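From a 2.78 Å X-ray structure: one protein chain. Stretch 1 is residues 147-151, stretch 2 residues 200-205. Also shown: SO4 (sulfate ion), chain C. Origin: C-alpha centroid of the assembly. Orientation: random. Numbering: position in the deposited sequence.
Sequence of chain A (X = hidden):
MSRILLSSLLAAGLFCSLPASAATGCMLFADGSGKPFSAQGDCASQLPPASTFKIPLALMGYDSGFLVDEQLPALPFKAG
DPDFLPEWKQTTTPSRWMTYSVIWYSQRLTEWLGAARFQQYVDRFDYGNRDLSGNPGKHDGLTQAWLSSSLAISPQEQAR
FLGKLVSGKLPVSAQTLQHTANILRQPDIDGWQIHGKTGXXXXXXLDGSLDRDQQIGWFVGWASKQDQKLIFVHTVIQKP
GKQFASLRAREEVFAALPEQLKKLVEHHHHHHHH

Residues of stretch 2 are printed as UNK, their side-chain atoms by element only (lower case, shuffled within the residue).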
ATOM      1  N   LEU A 147      -3.015 -18.259 -15.773  1.00 48.54           N
ATOM      2  CA  LEU A 147      -3.382 -19.126 -14.651  1.00 49.70           C
ATOM      3  C   LEU A 147      -3.067 -20.633 -14.869  1.00 55.91           C
ATOM      4  O   LEU A 147      -3.983 -21.471 -14.893  1.00 57.20           O
ATOM      5  CB  LEU A 147      -4.860 -18.911 -14.302  1.00 50.32           C
ATOM      6  CG  LEU A 147      -5.136 -17.772 -13.360  1.00 53.97           C
ATOM      7  CD1 LEU A 147      -5.647 -16.568 -14.102  1.00 53.21           C
ATOM      8  CD2 LEU A 147      -6.137 -18.202 -12.322  1.00 58.55           C
ATOM      9  N   SER A 148      -1.755 -20.964 -14.980  1.00 52.31           N
ATOM     10  CA  SER A 148      -1.200 -22.315 -15.177  1.00 53.28           C
ATOM     11  C   SER A 148      -1.862 -23.086 -16.357  1.00 57.60           C
ATOM     12  O   SER A 148      -2.388 -24.192 -16.169  1.00 59.16           O
ATOM     13  CB  SER A 148      -1.232 -23.117 -13.873  1.00 58.12           C
ATOM     14  OG  SER A 148      -0.374 -22.569 -12.885  1.00 66.77           O
ATOM     15  N   SER A 149      -1.838 -22.484 -17.574  1.00 51.51           N
ATOM     16  CA  SER A 149      -2.442 -23.096 -18.759  1.00 50.77           C
ATOM     17  C   SER A 149      -1.587 -22.909 -20.045  1.00 49.96           C
ATOM     18  O   SER A 149      -0.431 -23.337 -20.061  1.00 48.54           O
ATOM     19  CB  SER A 149      -3.884 -22.614 -18.935  1.00 53.59           C
ATOM     20  OG  SER A 149      -3.953 -21.229 -19.224  1.00 54.95           O
ATOM     21  N   SER A 150      -2.166 -22.283 -21.104  1.00 43.25           N
ATOM     22  CA  SER A 150      -1.567 -22.044 -22.414  1.00 41.03           C
ATOM     23  C   SER A 150      -0.286 -21.244 -22.382  1.00 38.80           C
ATOM     24  O   SER A 150       0.717 -21.710 -22.907  1.00 36.95           O
ATOM     25  CB  SER A 150      -2.573 -21.390 -23.353  1.00 44.81           C
ATOM     26  OG  SER A 150      -2.959 -20.113 -22.873  1.00 47.86           O
ATOM     27  N   LEU A 151      -0.319 -20.044 -21.781  1.00 33.70           N
ATOM     28  CA  LEU A 151       0.831 -19.144 -21.682  1.00 31.38           C
ATOM     29  C   LEU A 151       1.960 -19.726 -20.821  1.00 33.61           C
ATOM     30  O   LEU A 151       1.703 -20.406 -19.816  1.00 33.89           O
ATOM     31  CB  LEU A 151       0.396 -17.739 -21.211  1.00 30.24           C
ATOM     32  CG  LEU A 151       1.389 -16.569 -21.387  1.00 34.08           C
ATOM     33  CD1 LEU A 151       1.747 -16.318 -22.863  1.00 35.92           C
ATOM     34  CD2 LEU A 151       0.826 -15.314 -20.808  1.00 32.86           C
ATOM     35  N   UNK A 200       3.199 -17.766  -8.376  1.00 40.33           N
ATOM     36  CA  UNK A 200       3.069 -19.170  -7.981  1.00 43.47           C
ATOM     37  C   UNK A 200       2.139 -19.904  -8.942  1.00 51.02           C
ATOM     38  O   UNK A 200       0.948 -19.578  -9.047  1.00 50.78           O
ATOM     39  c   UNK A 200       2.724 -19.357  -6.469  1.00 58.11           C
ATOM     40  c   UNK A 200       2.187 -20.760  -6.131  1.00 56.31           C
ATOM     41  o   UNK A 200       3.910 -19.147  -5.694  1.00 60.62           O
ATOM     42  N   UNK A 201       2.711 -20.884  -9.628  1.00 50.51           N
ATOM     43  CA  UNK A 201       1.998 -21.719 -10.582  1.00 52.18           C
ATOM     44  C   UNK A 201       2.547 -23.125 -10.684  1.00 59.02           C
ATOM     45  O   UNK A 201       3.654 -23.416 -10.223  1.00 58.13           O
ATOM     46  N   UNK A 202       1.765 -24.001 -11.299  1.00 58.94           N
ATOM     47  CA  UNK A 202       2.144 -25.386 -11.516  1.00 61.10           C
ATOM     48  C   UNK A 202       2.303 -25.601 -13.009  1.00 67.76           C
ATOM     49  O   UNK A 202       1.555 -24.993 -13.779  1.00 66.17           O
ATOM     50  c   UNK A 202       1.102 -26.335 -10.921  1.00 64.25           C
ATOM     51  c   UNK A 202       1.215 -26.469  -9.421  1.00 67.54           C
ATOM     52  c   UNK A 202       0.805 -25.442  -8.575  1.00 69.13           C
ATOM     53  c   UNK A 202       0.925 -25.553  -7.190  1.00 71.02           C
ATOM     54  c   UNK A 202       1.843 -27.753  -7.459  1.00 71.72           C
ATOM     55  o   UNK A 202       1.560 -26.836  -5.273  1.00 79.14           O
ATOM     56  c   UNK A 202       1.435 -26.715  -6.636  1.00 78.10           C
ATOM     57  c   UNK A 202       1.735 -27.621  -8.843  1.00 70.07           C
ATOM     58  N   UNK A 203       3.295 -26.410 -13.456  1.00 67.91           N
ATOM     59  CA  UNK A 203       3.448 -26.641 -14.899  1.00 69.55           C
ATOM     60  C   UNK A 203       2.206 -27.338 -15.451  1.00 80.29           C
ATOM     61  O   UNK A 203       1.808 -28.367 -14.890  1.00 81.45           O
ATOM     62  c   UNK A 203       5.346 -27.448 -13.654  1.00 74.82           C
ATOM     63  c   UNK A 203       4.700 -27.521 -14.987  1.00 71.40           C
ATOM     64  c   UNK A 203       4.261 -27.213 -12.685  1.00 70.18           C
ATOM     65  N   UNK A 204       1.626 -26.782 -16.521  1.00 80.09           N
ATOM     66  CA  UNK A 204       0.412 -27.365 -17.155  1.00 82.88           C
ATOM     67  C   UNK A 204       0.607 -28.876 -17.330  1.00 93.08           C
ATOM     68  O   UNK A 204       1.261 -29.274 -18.315  1.00 93.26           O
ATOM     69  c   UNK A 204      -2.475 -27.205 -18.636  1.00105.40           C
ATOM     70  n   UNK A 204      -3.942 -26.059 -20.276  1.00109.65           N
ATOM     71  c   UNK A 204       0.056 -26.643 -18.474  1.00 84.65           C
ATOM     72  c   UNK A 204      -1.091 -27.267 -19.298  1.00 99.49           C
ATOM     73  c   UNK A 204      -3.601 -27.356 -19.631  1.00107.15           C
ATOM     74  N   UNK A 205       0.056 -29.670 -16.405  1.00 93.94           N
ATOM     75  CA  UNK A 205       0.165 -31.152 -16.448  1.00 97.30           C
ATOM     76  C   UNK A 205       1.628 -31.554 -16.663  1.00105.60           C
ATOM     77  O   UNK A 205       2.360 -31.681 -15.661  1.00104.47           O
ATOM     78  c   UNK A 205      -0.754 -31.778 -17.530  1.00 98.97           C
ATOM     79  c   UNK A 205      -2.248 -31.780 -17.266  1.00104.24           C
ATOM     80  c   UNK A 205      -2.781 -33.201 -17.214  1.00108.97           C
ATOM     81  c   UNK A 205      -2.977 -31.000 -18.337  1.00103.74           C
TER
HETATM   82  S   SO4 C 301       1.608 -15.102  -5.357  1.00 88.83           S
HETATM   83  O1  SO4 C 301       0.296 -15.407  -4.777  1.00 90.26           O
HETATM   84  O2  SO4 C 301       2.607 -16.071  -4.901  1.00 88.10           O
HETATM   85  O3  SO4 C 301       1.507 -15.183  -6.804  1.00 88.72           O
HETATM   86  O4  SO4 C 301       2.016 -13.755  -4.960  1.00 88.46           O

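Position 200 has three side-chain atoms, two carbons and one oxygen. The first carbon carries both the oxygen and the second carbon, so the side chain forks at CB. This is a beta-branched hydroxyl residue. The CA-to-CB bond points away from stretch 1, and no atom here touches it. The residue is threonine. Thr200 lies in a strand that begins earlier in the chain. Its OG1 is 3.4 Å from O2 of the sulfate ion, a weak contact whose proton has another acceptor within reach. The sulfate probably comes from the crystallisation liquor.

Position 201 has no side-chain atoms. Its backbone is extended, with phi/psi of -149/165, and it continues the strand. The CA of 201 lies 3.4 Å from OG of Ser148. Only glycine lacks a CB, so the residue is glycine. A CB on Gly201 would point toward stretch 1 and fall 3.0 Å from Ser148 OG, which is a clash. The bare CA leaves that space to the serine hydroxyl.

Position 202 has eight side-chain atoms. One carbon leads to a ring of six carbons, and the ring bears one oxygen. The CA-to-CB bond runs sideways and the end of the side chain leads away. CB stays 4.5 Å from Ser148 OG. The ring with its oxygen is a phenol, so the residue is tyrosine. The backbone makes the closer contact: Tyr202 N donates a hydrogen bond to Ser148 OG at 3.0 Å, with an angle of 153° at the hydrogen. The ring has no part in that bond.

Position 203 has three side-chain carbons. They close a ring onto the backbone N. The CA-to-CB bond points away, and nothing here touches stretch 1. The closed ring identifies proline. Pro203 touches a crystal neighbour instead.

Position 204 has four side-chain carbons in a row, ending in nitrogen. There is no branch. The CA-to-CB bond points toward stretch 1, and the chain runs along the backbone there. The third side-chain carbon is 3.9 Å from Ser148 O. The terminal nitrogen is 3.7 Å from both CA and CB of Ser149. This is lysine. Lys204 gains packing from these approaches of CD and NZ, but no salt bridge or hydrogen bond to stretch 1.

Position 205 has four side-chain carbons, forked at the second. They do not touch stretch 1. The fork beyond CB marks leucine. Leu205 is exposed.

The contact is small, burying 212 Å² over both sides. Ser148 is its centre. Its side chain is in the m rotamer, and its CA-to-CB bond points toward stretch 2. OG sits beside the bare CA of Gly201. Lys204 supplies the second part by packing along Ser148 and Ser149. The CA pairs follow the same order: Ser148 CA lies 5.6 Å from Gly201 CA, and Ser149 CA lies 5.4 Å from Lys204 CA. The hydrogen bond from Tyr202 N to Ser148 OG and the packing of Lys204 make up the contact.

Stretch 2 (200-205) TGYPKL
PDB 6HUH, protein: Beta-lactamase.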